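Local coordinates for 14 kDa fatty acid-binding protein (Schistosoma mansoni, PDB 1VYF) that binds fatty acids such as oleic and arachidonic acid inside a beta-barrel and may take part in their transport in the cytoplasm, at residues V38-T52 against T55-F68. Sequence-based numbering, arbitrary orientation.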
ATOM      1  N   VAL A  38       3.060  13.986  -2.822  1.00 36.63           N
ATOM      2  CA  VAL A  38       2.295  13.883  -1.572  1.00 36.39           C
ATOM      3  C   VAL A  38       2.911  12.855  -0.650  1.00 35.13           C
ATOM      4  O   VAL A  38       3.497  11.864  -1.087  1.00 33.08           O
ATOM      5  CB  VAL A  38       0.786  13.517  -1.745  1.00 36.78           C
ATOM      6  CG1 VAL A  38       0.050  14.628  -2.444  1.00 39.15           C
ATOM      7  CG2 VAL A  38       0.604  12.162  -2.445  1.00 37.65           C
ATOM      8  N   THR A  39       2.727  13.105   0.640  1.00 35.24           N
ATOM      9  CA  THR A  39       3.229  12.229   1.686  1.00 34.76           C
ATOM     10  C   THR A  39       2.028  11.805   2.518  1.00 33.54           C
ATOM     11  O   THR A  39       1.554  12.531   3.400  1.00 34.50           O
ATOM     12  CB  THR A  39       4.283  12.942   2.534  1.00 35.81           C
ATOM     13  OG1 THR A  39       3.776  14.201   2.941  1.00 37.84           O
ATOM     14  CG2 THR A  39       5.468  13.304   1.703  1.00 36.93           C
ATOM     15  N   PRO A  40       1.476  10.641   2.198  1.00 30.13           N
ATOM     16  CA  PRO A  40       0.286  10.180   2.886  1.00 28.86           C
ATOM     17  C   PRO A  40       0.544   9.720   4.300  1.00 27.53           C
ATOM     18  O   PRO A  40       1.651   9.345   4.642  1.00 25.91           O
ATOM     19  CB  PRO A  40      -0.160   8.989   2.026  1.00 28.75           C
ATOM     20  CG  PRO A  40       0.537   9.166   0.794  1.00 30.34           C
ATOM     21  CD  PRO A  40       1.892   9.693   1.157  1.00 31.04           C
ATOM     22  N   THR A  41      -0.512   9.730   5.094  1.00 28.37           N
ATOM     23  CA  THR A  41      -0.588   9.044   6.364  1.00 29.06           C
ATOM     24  C   THR A  41      -1.485   7.806   6.258  1.00 29.42           C
ATOM     25  O   THR A  41      -2.553   7.855   5.686  1.00 30.68           O
ATOM     26  CB  THR A  41      -1.114  10.021   7.395  1.00 29.04           C
ATOM     27  OG1 THR A  41      -0.094  10.983   7.662  1.00 32.80           O
ATOM     28  CG2 THR A  41      -1.355   9.356   8.766  1.00 30.94           C
ATOM     29  N   VAL A  42      -1.016   6.684   6.790  1.00 30.07           N
ATOM     30  CA  VAL A  42      -1.699   5.394   6.687  1.00 30.18           C
ATOM     31  C   VAL A  42      -2.014   4.892   8.114  1.00 29.92           C
ATOM     32  O   VAL A  42      -1.180   4.897   8.992  1.00 29.28           O
ATOM     33  CB  VAL A  42      -0.878   4.375   5.881  1.00 30.97           C
ATOM     34  CG1 VAL A  42      -1.572   3.030   5.801  1.00 30.74           C
ATOM     35  CG2 VAL A  42      -0.639   4.881   4.461  1.00 31.95           C
ATOM     36  N   THR A  43      -3.256   4.514   8.335  1.00 29.90           N
ATOM     37  CA  THR A  43      -3.711   4.025   9.627  1.00 29.26           C
ATOM     38  C   THR A  43      -4.157   2.576   9.468  1.00 29.21           C
ATOM     39  O   THR A  43      -4.950   2.263   8.596  1.00 29.95           O
ATOM     40  CB  THR A  43      -4.882   4.891  10.141  1.00 29.05           C
ATOM     41  OG1 THR A  43      -4.482   6.267  10.256  1.00 28.25           O
ATOM     42  CG2 THR A  43      -5.317   4.500  11.559  1.00 28.87           C
ATOM     43  N   PHE A  44      -3.706   1.692  10.346  1.00 30.04           N
ATOM     44  CA  PHE A  44      -4.188   0.303  10.357  1.00 30.41           C
ATOM     45  C   PHE A  44      -4.987   0.048  11.642  1.00 31.45           C
ATOM     46  O   PHE A  44      -4.559   0.423  12.718  1.00 30.44           O
ATOM     47  CB  PHE A  44      -3.034  -0.708  10.341  1.00 30.39           C
ATOM     48  CG  PHE A  44      -2.260  -0.742   9.041  1.00 31.23           C
ATOM     49  CD1 PHE A  44      -1.179   0.078   8.844  1.00 32.58           C
ATOM     50  CD2 PHE A  44      -2.622  -1.615   8.026  1.00 30.18           C
ATOM     51  CE1 PHE A  44      -0.468   0.051   7.618  1.00 32.26           C
ATOM     52  CE2 PHE A  44      -1.913  -1.642   6.798  1.00 31.34           C
ATOM     53  CZ  PHE A  44      -0.837  -0.818   6.615  1.00 32.97           C
ATOM     54  N   THR A  45      -6.130  -0.600  11.508  1.00 33.33           N
ATOM     55  CA  THR A  45      -6.841  -1.171  12.667  1.00 36.26           C
ATOM     56  C   THR A  45      -7.160  -2.615  12.333  1.00 38.03           C
ATOM     57  O   THR A  45      -7.231  -2.993  11.167  1.00 38.59           O
ATOM     58  CB  THR A  45      -8.128  -0.384  12.998  1.00 35.72           C
ATOM     59  OG1 THR A  45      -9.089  -0.545  11.951  1.00 37.50           O
ATOM     60  CG2 THR A  45      -7.876   1.074  13.000  1.00 37.39           C
ATOM     61  N   MET A  46      -7.308  -3.441  13.363  1.00 41.03           N
ATOM     62  CA  MET A  46      -7.622  -4.861  13.188  1.00 43.08           C
ATOM     63  C   MET A  46      -8.856  -5.138  14.050  1.00 44.50           C
ATOM     64  O   MET A  46      -8.806  -4.985  15.275  1.00 43.94           O
ATOM     65  CB  MET A  46      -6.428  -5.745  13.602  1.00 44.06           C
ATOM     66  CG  MET A  46      -6.627  -7.246  13.377  1.00 46.76           C
ATOM     67  SD  MET A  46      -6.564  -7.798  11.663  1.00 51.80           S
ATOM     68  CE  MET A  46      -5.187  -8.874  11.674  1.00 53.25           C
ATOM     69  N   ASP A  47      -9.953  -5.473  13.371  1.00 45.61           N
ATOM     70  CA  ASP A  47     -11.268  -5.645  13.971  1.00 46.97           C
ATOM     71  C   ASP A  47     -11.849  -6.997  13.532  1.00 47.11           C
ATOM     72  O   ASP A  47     -12.582  -7.078  12.538  1.00 48.32           O
ATOM     73  CB  ASP A  47     -12.187  -4.507  13.515  1.00 46.99           C
ATOM     74  CG  ASP A  47     -11.555  -3.130  13.708  1.00 48.10           C
ATOM     75  OD1 ASP A  47     -11.702  -2.551  14.826  1.00 48.70           O
ATOM     76  OD2 ASP A  47     -10.895  -2.567  12.791  1.00 46.28           O
ATOM     77  N   GLY A  48     -11.475  -8.047  14.258  0.80 47.37           N
ATOM     78  CA  GLY A  48     -12.006  -9.379  14.043  0.80 47.41           C
ATOM     79  C   GLY A  48     -11.144 -10.163  13.083  0.80 46.82           C
ATOM     80  O   GLY A  48      -9.919 -10.203  13.236  0.80 47.50           O
ATOM     81  N   ASP A  49     -11.792 -10.776  12.098  0.50 46.07           N
ATOM     82  CA  ASP A  49     -11.109 -11.439  10.993  0.50 45.30           C
ATOM     83  C   ASP A  49     -10.630 -10.410   9.956  0.50 44.38           C
ATOM     84  O   ASP A  49     -10.096 -10.780   8.917  0.50 43.70           O
ATOM     85  CB  ASP A  49     -12.063 -12.416  10.289  0.50 45.36           C
ATOM     86  CG  ASP A  49     -12.484 -13.567  11.166  0.50 45.54           C
ATOM     87  OD1 ASP A  49     -13.037 -13.318  12.260  0.50 45.72           O
ATOM     88  OD2 ASP A  49     -12.318 -14.762  10.827  0.50 45.97           O
ATOM     89  N   LYS A  50     -10.839  -9.125  10.233  1.00 44.20           N
ATOM     90  CA  LYS A  50     -10.697  -8.081   9.216  1.00 43.49           C
ATOM     91  C   LYS A  50      -9.673  -7.040   9.612  1.00 41.90           C
ATOM     92  O   LYS A  50      -9.678  -6.573  10.739  1.00 42.73           O
ATOM     93  CB  LYS A  50     -12.042  -7.374   9.005  1.00 44.44           C
ATOM     94  CG  LYS A  50     -13.193  -8.318   8.595  1.00 46.31           C
ATOM     95  CD  LYS A  50     -13.978  -7.796   7.385  1.00 49.14           C
ATOM     96  CE  LYS A  50     -13.421  -8.363   6.058  1.00 50.58           C
ATOM     97  NZ  LYS A  50     -14.092  -7.828   4.812  1.00 49.84           N
ATOM     98  N   MET A  51      -8.814  -6.658   8.664  1.00 40.16           N
ATOM     99  CA  MET A  51      -7.940  -5.502   8.800  1.00 38.16           C
ATOM    100  C   MET A  51      -8.453  -4.373   7.916  1.00 36.55           C
ATOM    101  O   MET A  51      -8.940  -4.623   6.813  1.00 35.52           O
ATOM    102  CB  MET A  51      -6.539  -5.870   8.336  1.00 38.66           C
ATOM    103  CG  MET A  51      -5.544  -4.740   8.418  1.00 39.69           C
ATOM    104  SD  MET A  51      -3.841  -5.350   8.148  1.00 43.79           S
ATOM    105  CE  MET A  51      -3.181  -5.158   9.700  1.00 38.92           C
ATOM    106  N   THR A  52      -8.315  -3.146   8.399  1.00 34.95           N
ATOM    107  CA  THR A  52      -8.637  -1.947   7.638  1.00 34.90           C
ATOM    108  C   THR A  52      -7.437  -1.011   7.536  1.00 33.53           C
ATOM    109  O   THR A  52      -6.829  -0.652   8.539  1.00 31.47           O
ATOM    110  CB  THR A  52      -9.868  -1.224   8.255  1.00 35.05           C
ATOM    111  OG1 THR A  52     -11.024  -2.065   8.121  1.00 36.58           O
ATOM    112  CG2 THR A  52     -10.236   0.014   7.438  1.00 36.91           C
ATOM    113  N   THR A  55      -5.853   5.394   4.042  1.00 31.26           N
ATOM    114  CA  THR A  55      -4.840   6.301   3.489  1.00 30.86           C
ATOM    115  C   THR A  55      -5.395   7.724   3.375  1.00 31.04           C
ATOM    116  O   THR A  55      -6.443   7.931   2.784  1.00 32.43           O
ATOM    117  CB  THR A  55      -4.417   5.755   2.115  1.00 31.35           C
ATOM    118  OG1 THR A  55      -3.902   4.415   2.268  1.00 31.20           O
ATOM    119  CG2 THR A  55      -3.222   6.524   1.537  1.00 32.75           C
ATOM    120  N   GLU A  56      -4.705   8.698   3.946  1.00 31.06           N
ATOM    121  CA  GLU A  56      -5.137  10.079   3.918  1.00 32.45           C
ATOM    122  C   GLU A  56      -4.052  10.933   3.276  1.00 32.41           C
ATOM    123  O   GLU A  56      -2.870  10.786   3.564  1.00 32.87           O
ATOM    124  CB  GLU A  56      -5.458  10.573   5.334  1.00 32.98           C
ATOM    125  CG  GLU A  56      -6.605   9.810   5.981  1.00 33.77           C
ATOM    126  CD  GLU A  56      -6.784  10.169   7.434  1.00 37.92           C
ATOM    127  OE1 GLU A  56      -5.829  10.027   8.244  1.00 38.08           O
ATOM    128  OE2 GLU A  56      -7.879  10.625   7.772  1.00 39.69           O
ATOM    129  N   SER A  57      -4.465  11.802   2.366  1.00 33.27           N
ATOM    130  CA  SER A  57      -3.550  12.738   1.709  1.00 33.91           C
ATOM    131  C   SER A  57      -4.353  13.916   1.182  1.00 35.23           C
ATOM    132  O   SER A  57      -5.576  13.890   1.177  1.00 34.63           O
ATOM    133  CB  SER A  57      -2.796  12.073   0.569  1.00 33.98           C
ATOM    134  OG  SER A  57      -3.610  11.831  -0.566  1.00 33.78           O
ATOM    135  N   THR A  58      -3.655  14.945   0.741  1.00 37.32           N
ATOM    136  CA  THR A  58      -4.300  16.090   0.073  1.00 38.56           C
ATOM    137  C   THR A  58      -4.981  15.682  -1.218  1.00 39.23           C
ATOM    138  O   THR A  58      -5.886  16.358  -1.680  1.00 41.17           O
ATOM    139  CB  THR A  58      -3.268  17.188  -0.237  1.00 38.76           C
ATOM    140  OG1 THR A  58      -2.171  16.639  -0.991  1.00 38.61           O
ATOM    141  CG2 THR A  58      -2.652  17.719   1.019  1.00 37.93           C
ATOM    142  N   PHE A  59      -4.536  14.588  -1.813  1.00 40.16           N
ATOM    143  CA  PHE A  59      -5.050  14.122  -3.090  1.00 40.16           C
ATOM    144  C   PHE A  59      -6.376  13.416  -2.912  1.00 40.34           C
ATOM    145  O   PHE A  59      -7.370  13.805  -3.501  1.00 39.40           O
ATOM    146  CB  PHE A  59      -4.050  13.170  -3.746  1.00 40.38           C
ATOM    147  CG  PHE A  59      -4.537  12.565  -5.036  1.00 40.91           C
ATOM    148  CD1 PHE A  59      -4.513  11.197  -5.221  1.00 40.87           C
ATOM    149  CD2 PHE A  59      -5.025  13.367  -6.058  1.00 43.52           C
ATOM    150  CE1 PHE A  59      -4.960  10.621  -6.404  1.00 41.55           C
ATOM    151  CE2 PHE A  59      -5.466  12.798  -7.251  1.00 42.17           C
ATOM    152  CZ  PHE A  59      -5.435  11.418  -7.415  1.00 42.14           C
ATOM    153  N   LYS A  60      -6.371  12.387  -2.071  1.00 40.43           N
ATOM    154  CA  LYS A  60      -7.511  11.493  -1.872  1.00 39.91           C
ATOM    155  C   LYS A  60      -7.420  10.881  -0.474  1.00 39.08           C
ATOM    156  O   LYS A  60      -6.309  10.613   0.010  1.00 38.21           O
ATOM    157  CB  LYS A  60      -7.420  10.380  -2.900  1.00 40.55           C
ATOM    158  CG  LYS A  60      -8.631   9.479  -3.003  1.00 43.98           C
ATOM    159  CD  LYS A  60      -8.617   8.766  -4.368  1.00 47.50           C
ATOM    160  CE  LYS A  60      -9.145   9.679  -5.490  1.00 49.42           C
ATOM    161  NZ  LYS A  60      -8.443   9.529  -6.825  1.00 51.34           N
ATOM    162  N   ASN A  61      -8.573  10.658   0.157  1.00 37.35           N
ATOM    163  CA  ASN A  61      -8.673   9.852   1.378  1.00 37.11           C
ATOM    164  C   ASN A  61      -9.432   8.588   1.024  1.00 36.14           C
ATOM    165  O   ASN A  61     -10.504   8.649   0.474  1.00 36.71           O
ATOM    166  CB  ASN A  61      -9.373  10.586   2.523  1.00 36.17           C
ATOM    167  CG  ASN A  61      -8.720  11.886   2.858  1.00 38.51           C
ATOM    168  OD1 ASN A  61      -7.506  11.945   3.085  1.00 33.45           O
ATOM    169  ND2 ASN A  61      -9.517  12.961   2.912  1.00 40.13           N
ATOM    170  N   LEU A  62      -8.855   7.447   1.362  1.00 35.77           N
ATOM    171  CA  LEU A  62      -9.203   6.162   0.803  1.00 36.37           C
ATOM    172  C   LEU A  62      -9.090   5.072   1.878  1.00 35.81           C
ATOM    173  O   LEU A  62      -8.165   5.084   2.650  1.00 35.62           O
ATOM    174  CB  LEU A  62      -8.189   5.871  -0.292  1.00 37.98           C
ATOM    175  CG  LEU A  62      -8.628   5.036  -1.463  1.00 41.38           C
ATOM    176  CD1 LEU A  62      -9.671   5.810  -2.258  1.00 45.81           C
ATOM    177  CD2 LEU A  62      -7.421   4.734  -2.328  1.00 43.14           C
ATOM    178  N   SER A  63     -10.016   4.128   1.916  1.00 35.15           N
ATOM    179  CA  SER A  63      -9.988   3.041   2.889  1.00 34.91           C
ATOM    180  C   SER A  63     -10.240   1.685   2.214  1.00 34.27           C
ATOM    181  O   SER A  63     -11.012   1.612   1.268  1.00 33.18           O
ATOM    182  CB  SER A  63     -11.081   3.288   3.937  1.00 35.23           C
ATOM    183  OG  SER A  63     -11.230   2.145   4.729  1.00 37.82           O
ATOM    184  N   CYS A  64      -9.600   0.615   2.699  1.00 35.44           N
ATOM    185  CA  CYS A  64      -9.942  -0.758   2.286  1.00 36.74           C
ATOM    186  C   CYS A  64     -10.005  -1.675   3.510  1.00 36.15           C
ATOM    187  O   CYS A  64      -9.291  -1.476   4.481  1.00 34.78           O
ATOM    188  CB  CYS A  64      -8.970  -1.325   1.218  1.00 37.81           C
ATOM    189  SG  CYS A  64      -7.328  -1.616   1.883  1.00 45.91           S
ATOM    190  N   THR A  65     -10.908  -2.649   3.463  1.00 36.20           N
ATOM    191  CA  THR A  65     -11.110  -3.601   4.555  1.00 37.04           C
ATOM    192  C   THR A  65     -11.046  -4.996   3.926  1.00 37.22           C
ATOM    193  O   THR A  65     -11.593  -5.216   2.839  1.00 39.02           O
ATOM    194  CB  THR A  65     -12.457  -3.348   5.285  1.00 36.72           C
ATOM    195  OG1 THR A  65     -12.452  -2.039   5.903  1.00 38.04           O
ATOM    196  CG2 THR A  65     -12.646  -4.298   6.467  1.00 36.93           C
ATOM    197  N   PHE A  66     -10.345  -5.927   4.577  1.00 37.10           N
ATOM    198  CA  PHE A  66     -10.114  -7.250   3.990  1.00 36.48           C
ATOM    199  C   PHE A  66      -9.883  -8.343   5.028  1.00 37.05           C
ATOM    200  O   PHE A  66      -9.423  -8.098   6.141  1.00 36.24           O
ATOM    201  CB  PHE A  66      -8.914  -7.210   3.028  1.00 36.62           C
ATOM    202  CG  PHE A  66      -7.671  -6.586   3.621  1.00 33.88           C
ATOM    203  CD1 PHE A  66      -7.445  -5.224   3.504  1.00 36.49           C
ATOM    204  CD2 PHE A  66      -6.757  -7.351   4.318  1.00 35.64           C
ATOM    205  CE1 PHE A  66      -6.320  -4.638   4.065  1.00 33.20           C
ATOM    206  CE2 PHE A  66      -5.611  -6.766   4.872  1.00 34.44           C
ATOM    207  CZ  PHE A  66      -5.403  -5.412   4.737  1.00 34.16           C
ATOM    208  N   LYS A  67     -10.239  -9.558   4.623  1.00 37.85           N
ATOM    209  CA  LYS A  67      -9.800 -10.784   5.275  1.00 38.44           C
ATOM    210  C   LYS A  67      -8.574 -11.299   4.532  1.00 37.84           C
ATOM    211  O   LYS A  67      -8.510 -11.202   3.306  1.00 37.46           O
ATOM    212  CB  LYS A  67     -10.917 -11.819   5.158  1.00 39.36           C
ATOM    213  CG  LYS A  67     -10.703 -13.076   5.942  1.00 41.98           C
ATOM    214  CD  LYS A  67     -12.051 -13.827   6.108  1.00 45.12           C
ATOM    215  CE  LYS A  67     -13.063 -12.972   6.879  1.00 47.68           C
ATOM    216  NZ  LYS A  67     -13.951 -12.163   5.982  1.00 49.27           N
ATOM    217  N   PHE A  68      -7.593 -11.822   5.258  1.00 38.03           N
ATOM    218  CA  PHE A  68      -6.393 -12.375   4.625  1.00 39.08           C
ATOM    219  C   PHE A  68      -6.750 -13.598   3.760  1.00 40.24           C
ATOM    220  O   PHE A  68      -7.521 -14.433   4.203  1.00 40.85           O
ATOM    221  CB  PHE A  68      -5.335 -12.740   5.686  1.00 38.86           C
ATOM    222  CG  PHE A  68      -4.837 -11.571   6.488  1.00 40.94           C
ATOM    223  CD1 PHE A  68      -4.235 -10.484   5.864  1.00 41.17           C
ATOM    224  CD2 PHE A  68      -4.961 -11.552   7.867  1.00 41.72           C
ATOM    225  CE1 PHE A  68      -3.782  -9.419   6.593  1.00 40.91           C
ATOM    226  CE2 PHE A  68      -4.514 -10.477   8.598  1.00 42.49           C
ATOM    227  CZ  PHE A  68      -3.922  -9.404   7.957  1.00 41.22           C
TER
HETATM  228  O   HOH W   1      -4.567   7.607   7.860  1.00 30.29           O
HETATM  229  O   HOH W   2      -8.247 -12.234   8.133  1.00 45.83           O
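Thr-41 with Glu-56 and Met-51 with Phe-66 form the antiparallel hydrogen-bonded pairs of two successive strand junctions, and in the second the short segments 50-52 and 62-66 run at 167° with axes 4.7 Å apart. Each pair is closed by two N-H...O bonds, among them Glu-56 N to Thr-41 O and Phe-66 N to Met-51 O, both 2.9 Å. In the adjoining non-hydrogen-bonded pair, Thr-52 OG1 meets Thr-65 OG1 at 2.6 Å, a hydrogen bond in which either hydroxyl could donate. Met-51 and Phe-66 extend from the same face of the sheet, with Met-51 CB packed 3.7 Å from Phe-66 CE2. A chi1 of 51° sets the Phe-66 ring between its own backbone N and carbonyl carbon, where one face lies over Met-51 O, offset toward the rim. Met-51 SD approaches obliquely, 4.8 Å from the Phe-66 centroid and 64° off its normal, a Met-aromatic contact, and makes a second, also oblique, 5.2 Å from the Phe-68 ring centroid. Met-46 CE reaches the edge of the Phe-68 ring near its plane, 3.5 Å from Phe-68 CE2. A water bridges Thr-43 OG1 and Glu-56 OE1. Pro-40 lies near bound oleic acid, which touches Phe-59, and Val-42 neighbours the ligand-binding Tyr-131. Consecutive hairpins 41-47/50-56 and 50-56/62-66 thus form part of the up-and-down antiparallel wall of the fatty-acid-binding protein barrel, at the 62-66 end of the strand order.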